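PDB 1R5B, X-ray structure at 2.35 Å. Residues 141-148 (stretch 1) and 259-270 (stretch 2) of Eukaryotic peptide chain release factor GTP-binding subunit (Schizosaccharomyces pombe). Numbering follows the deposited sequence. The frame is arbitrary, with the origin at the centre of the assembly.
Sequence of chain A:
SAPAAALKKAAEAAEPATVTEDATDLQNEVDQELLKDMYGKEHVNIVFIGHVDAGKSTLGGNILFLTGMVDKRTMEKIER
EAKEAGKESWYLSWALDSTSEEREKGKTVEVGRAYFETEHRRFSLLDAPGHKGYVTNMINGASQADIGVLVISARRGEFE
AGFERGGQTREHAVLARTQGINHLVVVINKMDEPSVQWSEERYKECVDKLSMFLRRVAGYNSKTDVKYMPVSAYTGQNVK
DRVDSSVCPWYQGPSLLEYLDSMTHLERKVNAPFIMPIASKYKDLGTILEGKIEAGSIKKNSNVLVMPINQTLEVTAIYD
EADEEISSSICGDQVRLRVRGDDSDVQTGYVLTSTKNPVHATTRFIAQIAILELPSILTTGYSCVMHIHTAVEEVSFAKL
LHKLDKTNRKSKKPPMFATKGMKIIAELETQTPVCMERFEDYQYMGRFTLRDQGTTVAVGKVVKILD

Stretch 1 141-148: GASQADIG
Stretch 2 (259-270) YLDSMTHLERKV

G141 to Q144 form a type I beta turn, closed by a weak hydrogen bond from Q144 N to G141 O at 3.4 Å. A142 and S143 sit at phi/psi -79/-3 and -130/22. Q144 (-98/123) and A145 (-73/145) are extended, D146 turns to -88/-34, and a strand begins at I147 (-135/133). In the second stretch a helix covers Y259 to S262, and M263 N bonds Y259 O at 2.9 Å. M263 leaves helical geometry at -41/136. L266 (-109/119) is the N-cap of a new helix that starts at E267, where V270 N bonds L266 O at 2.8 Å.

The backbones of the two stretches are nearest, by CA atoms, at D146 and L266, 4.4 Å apart. Here D146 O accepts a nearly straight hydrogen bond from E267 N at 3.1 Å. L266 CA adds a CA-H...O contact to D146 O at 3.6 Å. A water O lies 3.0 Å from D146 O and 2.5 Å from H265 O, between the two carbonyls.

D146 is buried, and its carboxylate is well matched to the donors of R268. Its chi1 is m (-67°). D146 OD1 accepts from R268 N at 3.2 Å and R268 NE at 3.1 Å. D146 OD2 also accepts from R268 NE at 3.1 Å, and forms a salt bridge with R268 NH2 at 2.9 Å, lying at the guanidinium edge. R268 reaches it with chi1 m, chi2 t and chi3 m. Its aliphatic part also packs on the turn, with R268 CD 3.2 Å from G141 O.

I147 (chi1 m, chi2 t) supplies the apolar contacts. I147 CG1 meets L266 CD2 at 3.7 Å, I147 CD1 meets M263 SD at 3.7 Å, and I147 CG2 meets L260 CD1 at 4.2 Å. These nonpolar side chains suit their buried positions. The contact buries 506 Å² in total.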

ATOM      1  N   GLY A 141      12.330   0.407   8.602  1.00 49.38           N
ATOM      2  CA  GLY A 141      13.065  -0.568   7.823  1.00 49.38           C
ATOM      3  C   GLY A 141      12.343  -1.897   7.826  1.00 49.28           C
ATOM      4  O   GLY A 141      11.116  -1.923   7.734  1.00 49.31           O
ATOM      5  N   ALA A 142      13.111  -2.993   7.932  1.00 49.12           N
ATOM      6  CA  ALA A 142      12.568  -4.371   7.932  1.00 48.59           C
ATOM      7  C   ALA A 142      11.952  -4.814   9.290  1.00 47.98           C
ATOM      8  O   ALA A 142      11.429  -5.937   9.402  1.00 48.37           O
ATOM      9  CB  ALA A 142      13.658  -5.367   7.488  1.00 48.59           C
ATOM     10  N   SER A 143      12.040  -3.946  10.309  1.00 46.68           N
ATOM     11  CA  SER A 143      11.346  -4.128  11.593  1.00 45.18           C
ATOM     12  C   SER A 143      10.581  -2.849  11.999  1.00 43.49           C
ATOM     13  O   SER A 143      10.299  -2.639  13.195  1.00 43.56           O
ATOM     14  CB  SER A 143      12.339  -4.512  12.701  1.00 45.29           C
ATOM     15  OG  SER A 143      13.096  -5.663  12.368  1.00 45.94           O
ATOM     16  N   GLN A 144      10.273  -1.994  11.015  1.00 40.95           N
ATOM     17  CA  GLN A 144       9.360  -0.866  11.208  1.00 38.68           C
ATOM     18  C   GLN A 144       8.006  -1.312  10.693  1.00 36.53           C
ATOM     19  O   GLN A 144       7.864  -1.744   9.554  1.00 36.34           O
ATOM     20  CB  GLN A 144       9.855   0.381  10.471  1.00 38.82           C
ATOM     21  CG  GLN A 144       8.955   1.623  10.542  1.00 39.59           C
ATOM     22  CD  GLN A 144       8.573   2.044  11.970  1.00 40.99           C
ATOM     23  OE1 GLN A 144       9.458   2.387  12.776  1.00 42.50           O
ATOM     24  NE2 GLN A 144       7.256   2.047  12.277  1.00 38.16           N
ATOM     25  N   ALA A 145       7.012  -1.241  11.552  1.00 34.40           N
ATOM     26  CA  ALA A 145       5.660  -1.656  11.199  1.00 33.17           C
ATOM     27  C   ALA A 145       4.994  -0.654  10.257  1.00 31.92           C
ATOM     28  O   ALA A 145       5.227   0.531  10.355  1.00 30.94           O
ATOM     29  CB  ALA A 145       4.829  -1.811  12.454  1.00 32.69           C
ATOM     30  N   ASP A 146       4.187  -1.154   9.334  1.00 31.21           N
ATOM     31  CA  ASP A 146       3.300  -0.317   8.538  1.00 30.85           C
ATOM     32  C   ASP A 146       1.973  -0.109   9.242  1.00 30.66           C
ATOM     33  O   ASP A 146       1.363   0.946   9.111  1.00 31.55           O
ATOM     34  CB  ASP A 146       3.022  -0.949   7.179  1.00 30.60           C
ATOM     35  CG  ASP A 146       4.248  -1.010   6.303  1.00 29.97           C
ATOM     36  OD1 ASP A 146       4.872   0.037   6.060  1.00 29.92           O
ATOM     37  OD2 ASP A 146       4.671  -2.067   5.819  1.00 26.91           O
ATOM     38  N   ILE A 147       1.527  -1.123   9.970  1.00 30.43           N
ATOM     39  CA  ILE A 147       0.214  -1.137  10.592  1.00 30.81           C
ATOM     40  C   ILE A 147       0.352  -1.651  12.021  1.00 31.13           C
ATOM     41  O   ILE A 147       1.021  -2.641  12.256  1.00 31.82           O
ATOM     42  CB  ILE A 147      -0.733  -2.070   9.821  1.00 30.85           C
ATOM     43  CG1 ILE A 147      -0.946  -1.599   8.375  1.00 31.60           C
ATOM     44  CG2 ILE A 147      -2.075  -2.177  10.531  1.00 32.00           C
ATOM     45  CD1 ILE A 147      -1.471  -2.712   7.450  1.00 30.85           C
ATOM     46  N   GLY A 148      -0.264  -0.967  12.968  1.00 31.45           N
ATOM     47  CA  GLY A 148      -0.312  -1.392  14.353  1.00 31.63           C
ATOM     48  C   GLY A 148      -1.754  -1.692  14.686  1.00 31.92           C
ATOM     49  O   GLY A 148      -2.629  -0.887  14.389  1.00 31.88           O
ATOM     50  N   TYR A 259     -10.469  -4.199   5.582  1.00 32.09           N
ATOM     51  CA  TYR A 259      -9.902  -2.900   5.899  1.00 31.42           C
ATOM     52  C   TYR A 259      -8.362  -2.889   5.737  1.00 30.81           C
ATOM     53  O   TYR A 259      -7.803  -1.943   5.186  1.00 30.14           O
ATOM     54  CB  TYR A 259     -10.288  -2.491   7.325  1.00 31.16           C
ATOM     55  CG  TYR A 259      -9.692  -1.181   7.694  1.00 31.94           C
ATOM     56  CD1 TYR A 259     -10.264   0.009   7.243  1.00 33.16           C
ATOM     57  CD2 TYR A 259      -8.520  -1.114   8.436  1.00 32.35           C
ATOM     58  CE1 TYR A 259      -9.698   1.231   7.549  1.00 33.11           C
ATOM     59  CE2 TYR A 259      -7.940   0.116   8.738  1.00 32.58           C
ATOM     60  CZ  TYR A 259      -8.531   1.271   8.287  1.00 32.68           C
ATOM     61  OH  TYR A 259      -7.975   2.478   8.580  1.00 35.26           O
ATOM     62  N   LEU A 260      -7.692  -3.924   6.235  1.00 30.15           N
ATOM     63  CA  LEU A 260      -6.237  -4.054   6.110  1.00 30.22           C
ATOM     64  C   LEU A 260      -5.805  -4.078   4.631  1.00 30.12           C
ATOM     65  O   LEU A 260      -4.747  -3.570   4.273  1.00 29.29           O
ATOM     66  CB  LEU A 260      -5.760  -5.337   6.787  1.00 30.57           C
ATOM     67  CG  LEU A 260      -5.069  -5.312   8.162  1.00 31.27           C
ATOM     68  CD1 LEU A 260      -5.491  -4.152   9.013  1.00 29.81           C
ATOM     69  CD2 LEU A 260      -5.294  -6.656   8.888  1.00 30.53           C
ATOM     70  N   ASP A 261      -6.657  -4.644   3.779  1.00 29.80           N
ATOM     71  CA  ASP A 261      -6.345  -4.791   2.373  1.00 30.06           C
ATOM     72  C   ASP A 261      -6.283  -3.470   1.611  1.00 29.64           C
ATOM     73  O   ASP A 261      -5.393  -3.279   0.807  1.00 30.18           O
ATOM     74  CB  ASP A 261      -7.359  -5.723   1.701  1.00 30.10           C
ATOM     75  CG  ASP A 261      -6.969  -6.061   0.283  1.00 30.75           C
ATOM     76  OD1 ASP A 261      -5.934  -6.723   0.101  1.00 32.45           O
ATOM     77  OD2 ASP A 261      -7.628  -5.703  -0.712  1.00 32.81           O
ATOM     78  N   SER A 262      -7.235  -2.581   1.848  1.00 29.54           N
ATOM     79  CA  SER A 262      -7.340  -1.333   1.076  1.00 29.75           C
ATOM     80  C   SER A 262      -6.882  -0.086   1.858  1.00 29.25           C
ATOM     81  O   SER A 262      -6.866   1.010   1.317  1.00 29.26           O
ATOM     82  CB  SER A 262      -8.782  -1.148   0.595  1.00 29.75           C
ATOM     83  OG  SER A 262      -9.671  -1.179   1.696  1.00 30.23           O
ATOM     84  N   MET A 263      -6.535  -0.285   3.129  1.00 29.08           N
ATOM     85  CA  MET A 263      -5.874   0.702   3.992  1.00 28.61           C
ATOM     86  C   MET A 263      -4.802   1.467   3.248  1.00 28.03           C
ATOM     87  O   MET A 263      -3.929   0.907   2.623  1.00 27.62           O
ATOM     88  CB  MET A 263      -5.099  -0.031   5.092  1.00 28.78           C
ATOM     89  CG  MET A 263      -5.559   0.210   6.416  1.00 29.19           C
ATOM     90  SD  MET A 263      -4.494  -0.580   7.574  1.00 22.30           S
ATOM     91  CE  MET A 263      -4.096   0.913   8.453  1.00 24.11           C
ATOM     92  N   THR A 264      -4.790   2.745   3.459  1.00 27.87           N
ATOM     93  CA  THR A 264      -3.924   3.619   2.726  1.00 28.06           C
ATOM     94  C   THR A 264      -2.743   4.114   3.596  1.00 27.71           C
ATOM     95  O   THR A 264      -1.645   4.323   3.096  1.00 27.48           O
ATOM     96  CB  THR A 264      -4.821   4.726   2.215  1.00 27.53           C
ATOM     97  OG1 THR A 264      -4.523   4.971   0.853  1.00 30.33           O
ATOM     98  CG2 THR A 264      -4.628   5.989   2.923  1.00 26.97           C
ATOM     99  N   HIS A 265      -2.960   4.252   4.896  1.00 27.11           N
ATOM    100  CA  HIS A 265      -1.916   4.737   5.789  1.00 27.07           C
ATOM    101  C   HIS A 265      -0.993   3.597   6.219  1.00 26.88           C
ATOM    102  O   HIS A 265      -1.284   2.916   7.176  1.00 26.29           O
ATOM    103  CB  HIS A 265      -2.564   5.386   7.004  1.00 27.06           C
ATOM    104  CG  HIS A 265      -1.643   6.235   7.814  1.00 26.70           C
ATOM    105  ND1 HIS A 265      -0.579   5.721   8.528  1.00 28.30           N
ATOM    106  CD2 HIS A 265      -1.647   7.566   8.047  1.00 26.30           C
ATOM    107  CE1 HIS A 265       0.031   6.710   9.163  1.00 27.68           C
ATOM    108  NE2 HIS A 265      -0.596   7.837   8.885  1.00 26.22           N
ATOM    109  N   LEU A 266       0.091   3.377   5.468  1.00 26.93           N
ATOM    110  CA  LEU A 266       1.154   2.452   5.852  1.00 27.14           C
ATOM    111  C   LEU A 266       2.406   3.269   6.238  1.00 26.45           C
ATOM    112  O   LEU A 266       2.961   3.998   5.412  1.00 26.32           O
ATOM    113  CB  LEU A 266       1.478   1.501   4.690  1.00 27.72           C
ATOM    114  CG  LEU A 266       0.333   0.718   4.031  1.00 28.57           C
ATOM    115  CD1 LEU A 266       0.861  -0.250   3.014  1.00 29.38           C
ATOM    116  CD2 LEU A 266      -0.462  -0.027   5.006  1.00 30.68           C
ATOM    117  N   GLU A 267       2.854   3.140   7.478  1.00 26.15           N
ATOM    118  CA  GLU A 267       3.889   4.033   8.016  1.00 26.66           C
ATOM    119  C   GLU A 267       5.172   4.142   7.206  1.00 25.96           C
ATOM    120  O   GLU A 267       5.655   5.235   7.036  1.00 25.18           O
ATOM    121  CB  GLU A 267       4.273   3.663   9.439  1.00 26.94           C
ATOM    122  CG  GLU A 267       3.155   3.752  10.458  1.00 30.10           C
ATOM    123  CD  GLU A 267       2.564   5.151  10.616  1.00 32.61           C
ATOM    124  OE1 GLU A 267       3.209   6.160  10.260  1.00 34.01           O
ATOM    125  OE2 GLU A 267       1.426   5.209  11.118  1.00 37.69           O
ATOM    126  N   ARG A 268       5.739   3.036   6.725  1.00 25.60           N
ATOM    127  CA  ARG A 268       6.970   3.131   5.946  1.00 26.01           C
ATOM    128  C   ARG A 268       6.762   3.974   4.692  1.00 26.41           C
ATOM    129  O   ARG A 268       7.617   4.781   4.339  1.00 25.75           O
ATOM    130  CB  ARG A 268       7.517   1.755   5.555  1.00 26.11           C
ATOM    131  CG  ARG A 268       8.045   0.947   6.739  1.00 26.97           C
ATOM    132  CD  ARG A 268       8.604  -0.422   6.388  1.00 27.13           C
ATOM    133  NE  ARG A 268       7.629  -1.248   5.675  1.00 27.14           N
ATOM    134  CZ  ARG A 268       7.935  -2.309   4.944  1.00 25.67           C
ATOM    135  NH1 ARG A 268       9.187  -2.708   4.821  1.00 26.56           N
ATOM    136  NH2 ARG A 268       6.974  -2.980   4.323  1.00 25.81           N
ATOM    137  N   LYS A 269       5.625   3.766   4.031  1.00 27.26           N
ATOM    138  CA  LYS A 269       5.269   4.475   2.794  1.00 27.94           C
ATOM    139  C   LYS A 269       4.959   5.951   3.090  1.00 28.07           C
ATOM    140  O   LYS A 269       5.362   6.818   2.337  1.00 27.96           O
ATOM    141  CB  LYS A 269       4.055   3.812   2.131  1.00 28.18           C
ATOM    142  CG  LYS A 269       3.971   3.933   0.643  1.00 29.83           C
ATOM    143  CD  LYS A 269       2.639   3.377   0.100  1.00 31.42           C
ATOM    144  CE  LYS A 269       2.640   1.866  -0.079  1.00 30.95           C
ATOM    145  NZ  LYS A 269       1.231   1.330  -0.264  1.00 30.53           N
ATOM    146  N   VAL A 270       4.265   6.218   4.191  1.00 27.79           N
ATOM    147  CA  VAL A 270       3.968   7.596   4.602  1.00 28.17           C
ATOM    148  C   VAL A 270       5.251   8.382   4.902  1.00 28.52           C
ATOM    149  O   VAL A 270       5.335   9.584   4.631  1.00 27.97           O
ATOM    150  CB  VAL A 270       3.065   7.631   5.868  1.00 28.05           C
ATOM    151  CG1 VAL A 270       2.940   9.068   6.446  1.00 28.34           C
ATOM    152  CG2 VAL A 270       1.682   7.064   5.565  1.00 28.00           C
TER
HETATM  153  O   HOH W   1      -1.305   2.200   9.602  1.00 46.66           O